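Local structure of ribonucleoside-diphosphate reductase subunit beta (Streptococcus sanguinis, 4N83) at residues E86-H100 with I187-K201. The protein probably supplies DNA precursors as the dimanganese-binding small subunit of a class Ib ribonucleotide reductase, the enzyme that turns ribonucleotides into deoxyribonucleotides. Sequence-based numbering, arbitrary orientation.
Sequences EEAVFNNIQFMESVH and IIRDESVHGTYIGYK. With MN (manganese (II) ion), chain J; MN (manganese (II) ion), chain I.
The dimanganese site of this ferritin-like helical bundle lies between helices 84-111 and 178-206, whose segments 86-100 and 187-201 run close to antiparallel. Glu97 and Glu191 each span both metals. Glu97 OE1 binds the chain J manganese at 2.2 Å and its OE2 the chain I ion; Glu191 gives OE2 to the former and OE1 to the latter. The two carboxylate planes are turned 29° from one another, and both chains bend at chi2, which brings the acids in from the flanks of their helices. Asp66 and Glu157 also contribute to the cluster.

His100 turns its ND1 edge to the chain J manganese, 2.9 Å away and long for a bond. At the other end of the ring, NE2 donates to the anti lone pair of Asp190 OD2 at 3.2 Å, nearly straight (171°) and in the ring plane; Trp30 NE1 also hydrogen-bonds that oxygen. Ile187 CG2 covers one face of the imidazole, 4.0 Å from its centroid, while Met96 O sits over the opposite face. His194, a member of the chain I manganese site, is clamped similarly: Ile93 CG2 makes a CH-pi contact and Asp190 O lies over the other side. Its ND1 is a long 3.0 Å from that manganese and points rather at Glu191 OE1, hydrogen-bonding it at 3.1 Å from above the carboxylate plane.

Further along, Val89 CG1 packs 3.5 Å from Tyr197 CE2, and the Tyr197 hydroxyl is hydrogen-bonded to Asp18. Glu86 OE1, which also accepts from Arg82 N, makes a long salt bridge (3.7 Å) to Lys201 NZ, itself paired with Asp15. The cations probably offset repulsion among the carboxylates, while second-shell Asp190 fixes the rotation of His100 and probably favours a proton on NE2.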
# COMPACT_ATOMS: atom_id res chain seq x y z
N GLU A 86 -6.11 -0.15 -11.38
CA GLU A 86 -5.55 -1.44 -10.99
C GLU A 86 -4.26 -1.29 -10.18
O GLU A 86 -4.04 -2.02 -9.22
CB GLU A 86 -5.29 -2.30 -12.24
CG GLU A 86 -4.75 -3.69 -11.95
CD GLU A 86 -4.66 -4.57 -13.19
OE1 GLU A 86 -5.00 -4.09 -14.29
OE2 GLU A 86 -4.25 -5.74 -13.06
N GLU A 87 -3.42 -0.33 -10.57
CA GLU A 87 -2.19 -0.05 -9.83
C GLU A 87 -2.51 0.45 -8.42
O GLU A 87 -1.85 0.06 -7.46
CB GLU A 87 -1.31 0.95 -10.58
CG GLU A 87 0.09 1.09 -10.00
CD GLU A 87 1.12 1.63 -10.98
OE1 GLU A 87 0.79 1.84 -12.17
OE2 GLU A 87 2.29 1.83 -10.57
N ALA A 88 -3.52 1.31 -8.32
CA ALA A 88 -4.00 1.78 -7.01
C ALA A 88 -4.50 0.62 -6.16
O ALA A 88 -4.16 0.51 -4.98
CB ALA A 88 -5.10 2.82 -7.19
N VAL A 89 -5.30 -0.27 -6.76
CA VAL A 89 -5.78 -1.46 -6.06
C VAL A 89 -4.60 -2.29 -5.54
O VAL A 89 -4.63 -2.78 -4.42
CB VAL A 89 -6.68 -2.34 -6.95
CG1 VAL A 89 -7.09 -3.62 -6.23
CG2 VAL A 89 -7.92 -1.57 -7.39
N PHE A 90 -3.55 -2.42 -6.36
CA PHE A 90 -2.35 -3.17 -5.97
C PHE A 90 -1.55 -2.50 -4.86
O PHE A 90 -0.87 -3.18 -4.09
CB PHE A 90 -1.46 -3.47 -7.18
CG PHE A 90 -1.89 -4.67 -7.97
CD1 PHE A 90 -1.92 -5.92 -7.38
CD2 PHE A 90 -2.27 -4.55 -9.30
CE1 PHE A 90 -2.33 -7.03 -8.09
CE2 PHE A 90 -2.67 -5.66 -10.02
CZ PHE A 90 -2.70 -6.90 -9.42
N ASN A 91 -1.62 -1.17 -4.78
CA ASN A 91 -1.01 -0.45 -3.66
C ASN A 91 -1.72 -0.80 -2.36
O ASN A 91 -1.08 -1.05 -1.34
CB ASN A 91 -1.05 1.06 -3.88
CG ASN A 91 -0.22 1.50 -5.08
OD1 ASN A 91 0.81 0.90 -5.38
ND2 ASN A 91 -0.67 2.55 -5.76
N ASN A 92 -3.05 -0.83 -2.42
CA ASN A 92 -3.88 -1.30 -1.31
C ASN A 92 -3.61 -2.77 -0.98
O ASN A 92 -3.51 -3.14 0.19
CB ASN A 92 -5.37 -1.10 -1.62
CG ASN A 92 -6.27 -1.82 -0.64
OD1 ASN A 92 -6.81 -2.87 -0.94
ND2 ASN A 92 -6.40 -1.26 0.56
N ILE A 93 -3.50 -3.60 -2.02
CA ILE A 93 -3.20 -5.02 -1.84
C ILE A 93 -1.87 -5.20 -1.13
O ILE A 93 -1.77 -5.93 -0.15
CB ILE A 93 -3.18 -5.79 -3.18
CG1 ILE A 93 -4.58 -5.86 -3.78
CG2 ILE A 93 -2.63 -7.20 -2.98
CD1 ILE A 93 -4.62 -6.22 -5.25
N GLN A 94 -0.84 -4.51 -1.62
CA GLN A 94 0.51 -4.63 -1.08
C GLN A 94 0.61 -4.20 0.38
O GLN A 94 1.34 -4.82 1.16
CB GLN A 94 1.51 -3.83 -1.92
CG GLN A 94 2.96 -4.15 -1.58
CD GLN A 94 3.94 -3.45 -2.49
OE1 GLN A 94 3.70 -2.33 -2.94
NE2 GLN A 94 5.06 -4.11 -2.78
N PHE A 95 -0.10 -3.13 0.73
CA PHE A 95 -0.15 -2.67 2.12
C PHE A 95 -0.78 -3.71 3.04
O PHE A 95 -0.26 -4.00 4.11
CB PHE A 95 -0.90 -1.34 2.23
CG PHE A 95 -1.40 -1.03 3.62
CD1 PHE A 95 -0.51 -0.93 4.68
CD2 PHE A 95 -2.75 -0.84 3.86
CE1 PHE A 95 -0.97 -0.66 5.96
CE2 PHE A 95 -3.22 -0.56 5.13
CZ PHE A 95 -2.32 -0.47 6.19
N MET A 96 -1.91 -4.28 2.61
CA MET A 96 -2.60 -5.31 3.40
C MET A 96 -1.76 -6.58 3.54
O MET A 96 -1.88 -7.28 4.54
CB MET A 96 -3.97 -5.64 2.80
CG MET A 96 -5.00 -4.52 2.92
SD MET A 96 -5.16 -3.79 4.56
CE MET A 96 -5.43 -5.25 5.57
N GLU A 97 -0.91 -6.87 2.55
CA GLU A 97 0.01 -8.01 2.65
C GLU A 97 1.04 -7.79 3.76
O GLU A 97 1.48 -8.75 4.40
CB GLU A 97 0.71 -8.27 1.31
CG GLU A 97 -0.20 -8.64 0.14
CD GLU A 97 -0.83 -10.02 0.25
OE1 GLU A 97 -0.68 -10.68 1.30
OE2 GLU A 97 -1.48 -10.45 -0.72
N SER A 98 1.43 -6.54 3.98
CA SER A 98 2.31 -6.18 5.10
C SER A 98 1.60 -6.29 6.45
O SER A 98 2.21 -6.67 7.45
CB SER A 98 2.90 -4.77 4.93
OG SER A 98 4.08 -4.79 4.15
N VAL A 99 0.31 -5.96 6.47
CA VAL A 99 -0.50 -6.09 7.68
C VAL A 99 -0.63 -7.57 8.05
O VAL A 99 -0.58 -7.92 9.23
CB VAL A 99 -1.91 -5.47 7.51
CG1 VAL A 99 -2.79 -5.77 8.73
CG2 VAL A 99 -1.81 -3.97 7.30
N HIS A 100 -0.79 -8.42 7.04
CA HIS A 100 -0.84 -9.87 7.26
C HIS A 100 0.48 -10.38 7.83
O HIS A 100 0.49 -11.21 8.74
CB HIS A 100 -1.15 -10.61 5.95
CG HIS A 100 -2.46 -10.24 5.32
ND1 HIS A 100 -2.79 -10.58 4.03
CD2 HIS A 100 -3.51 -9.53 5.80
CE1 HIS A 100 -3.99 -10.11 3.74
NE2 HIS A 100 -4.45 -9.47 4.80
N ILE A 187 -7.59 -12.35 7.47
CA ILE A 187 -6.58 -12.54 6.42
C ILE A 187 -7.17 -13.31 5.24
O ILE A 187 -6.93 -12.96 4.08
CB ILE A 187 -5.32 -13.26 6.95
CG1 ILE A 187 -4.56 -12.35 7.92
CG2 ILE A 187 -4.40 -13.68 5.80
CD1 ILE A 187 -3.56 -13.06 8.81
N ILE A 188 -7.94 -14.35 5.54
CA ILE A 188 -8.60 -15.16 4.51
C ILE A 188 -9.66 -14.34 3.76
O ILE A 188 -9.84 -14.52 2.55
CB ILE A 188 -9.25 -16.43 5.12
CG1 ILE A 188 -8.18 -17.35 5.72
CG2 ILE A 188 -10.06 -17.19 4.07
CD1 ILE A 188 -8.70 -18.30 6.77
N ARG A 189 -10.34 -13.44 4.47
CA ARG A 189 -11.32 -12.55 3.84
C ARG A 189 -10.67 -11.65 2.79
O ARG A 189 -11.25 -11.42 1.73
CB ARG A 189 -12.04 -11.70 4.90
CG ARG A 189 -13.25 -10.94 4.36
CD ARG A 189 -13.90 -10.09 5.44
NE ARG A 189 -13.10 -8.91 5.78
CZ ARG A 189 -13.43 -8.03 6.72
NH1 ARG A 189 -14.55 -8.16 7.43
NH2 ARG A 189 -12.63 -6.99 6.96
N ASP A 190 -9.48 -11.13 3.11
CA ASP A 190 -8.73 -10.30 2.16
C ASP A 190 -8.18 -11.13 1.00
O ASP A 190 -8.29 -10.72 -0.16
CB ASP A 190 -7.57 -9.58 2.86
CG ASP A 190 -8.02 -8.40 3.69
OD1 ASP A 190 -9.05 -7.77 3.36
OD2 ASP A 190 -7.34 -8.08 4.69
N GLU A 191 -7.60 -12.28 1.31
CA GLU A 191 -6.98 -13.13 0.29
C GLU A 191 -8.00 -13.80 -0.63
O GLU A 191 -7.69 -14.12 -1.77
CB GLU A 191 -6.06 -14.18 0.92
CG GLU A 191 -4.83 -13.61 1.62
CD GLU A 191 -3.96 -12.74 0.72
OE1 GLU A 191 -4.04 -12.88 -0.52
OE2 GLU A 191 -3.19 -11.91 1.25
N SER A 192 -9.21 -14.01 -0.13
CA SER A 192 -10.30 -14.51 -0.96
C SER A 192 -10.63 -13.52 -2.08
O SER A 192 -10.91 -13.93 -3.21
CB SER A 192 -11.55 -14.78 -0.11
OG SER A 192 -12.60 -15.31 -0.89
N VAL A 193 -10.57 -12.23 -1.76
CA VAL A 193 -10.84 -11.17 -2.74
C VAL A 193 -9.64 -10.93 -3.66
O VAL A 193 -9.81 -10.60 -4.83
CB VAL A 193 -11.23 -9.84 -2.04
CG1 VAL A 193 -11.47 -8.74 -3.06
CG2 VAL A 193 -12.46 -10.04 -1.17
N HIS A 194 -8.42 -11.08 -3.12
CA HIS A 194 -7.20 -10.94 -3.92
C HIS A 194 -7.14 -11.98 -5.03
O HIS A 194 -6.87 -11.65 -6.19
CB HIS A 194 -5.94 -11.05 -3.05
CG HIS A 194 -5.74 -9.89 -2.13
ND1 HIS A 194 -5.05 -9.99 -0.94
CD2 HIS A 194 -6.16 -8.60 -2.21
CE1 HIS A 194 -5.03 -8.82 -0.34
NE2 HIS A 194 -5.70 -7.96 -1.09
N GLY A 195 -7.38 -13.24 -4.67
CA GLY A 195 -7.41 -14.33 -5.63
C GLY A 195 -8.41 -14.10 -6.75
O GLY A 195 -8.10 -14.32 -7.92
N THR A 196 -9.61 -13.64 -6.38
CA THR A 196 -10.66 -13.35 -7.34
C THR A 196 -10.26 -12.23 -8.30
O THR A 196 -10.49 -12.33 -9.51
CB THR A 196 -11.97 -12.95 -6.64
OG1 THR A 196 -12.32 -13.96 -5.68
CG2 THR A 196 -13.11 -12.78 -7.64
N TYR A 197 -9.66 -11.16 -7.76
CA TYR A 197 -9.28 -10.01 -8.57
C TYR A 197 -8.09 -10.30 -9.46
O TYR A 197 -8.12 -9.99 -10.66
CB TYR A 197 -8.96 -8.81 -7.68
CG TYR A 197 -8.67 -7.54 -8.45
CD1 TYR A 197 -9.63 -6.99 -9.30
CD2 TYR A 197 -7.45 -6.88 -8.34
CE1 TYR A 197 -9.38 -5.83 -10.01
CE2 TYR A 197 -7.19 -5.72 -9.04
CZ TYR A 197 -8.16 -5.20 -9.88
OH TYR A 197 -7.91 -4.04 -10.59
N ILE A 198 -7.04 -10.89 -8.89
CA ILE A 198 -5.86 -11.27 -9.66
C ILE A 198 -6.24 -12.34 -10.68
O ILE A 198 -5.78 -12.30 -11.83
CB ILE A 198 -4.72 -11.79 -8.74
CG1 ILE A 198 -4.18 -10.65 -7.87
CG2 ILE A 198 -3.58 -12.37 -9.58
CD1 ILE A 198 -3.28 -11.11 -6.73
N GLY A 199 -7.09 -13.28 -10.27
CA GLY A 199 -7.59 -14.32 -11.17
C GLY A 199 -8.50 -13.82 -12.28
O GLY A 199 -8.59 -14.44 -13.33
N TYR A 200 -9.17 -12.70 -12.04
CA TYR A 200 -10.02 -12.08 -13.06
C TYR A 200 -9.19 -11.40 -14.15
O TYR A 200 -9.44 -11.60 -15.34
CB TYR A 200 -10.98 -11.06 -12.44
CG TYR A 200 -11.56 -10.10 -13.46
CD1 TYR A 200 -12.41 -10.55 -14.47
CD2 TYR A 200 -11.25 -8.75 -13.42
CE1 TYR A 200 -12.93 -9.68 -15.40
CE2 TYR A 200 -11.77 -7.86 -14.36
CZ TYR A 200 -12.61 -8.34 -15.34
OH TYR A 200 -13.13 -7.47 -16.28
N LYS A 201 -8.21 -10.61 -13.73
CA LYS A 201 -7.30 -9.93 -14.66
C LYS A 201 -6.46 -10.92 -15.45
O LYS A 201 -5.99 -10.61 -16.55
CB LYS A 201 -6.39 -8.95 -13.90
CG LYS A 201 -7.10 -7.69 -13.41
CD LYS A 201 -7.33 -6.71 -14.55
CE LYS A 201 -8.17 -5.52 -14.10
NZ LYS A 201 -8.52 -4.62 -15.25
MN MN J . -1.38 -12.51 2.34
MN MN I . -2.76 -11.52 -2.08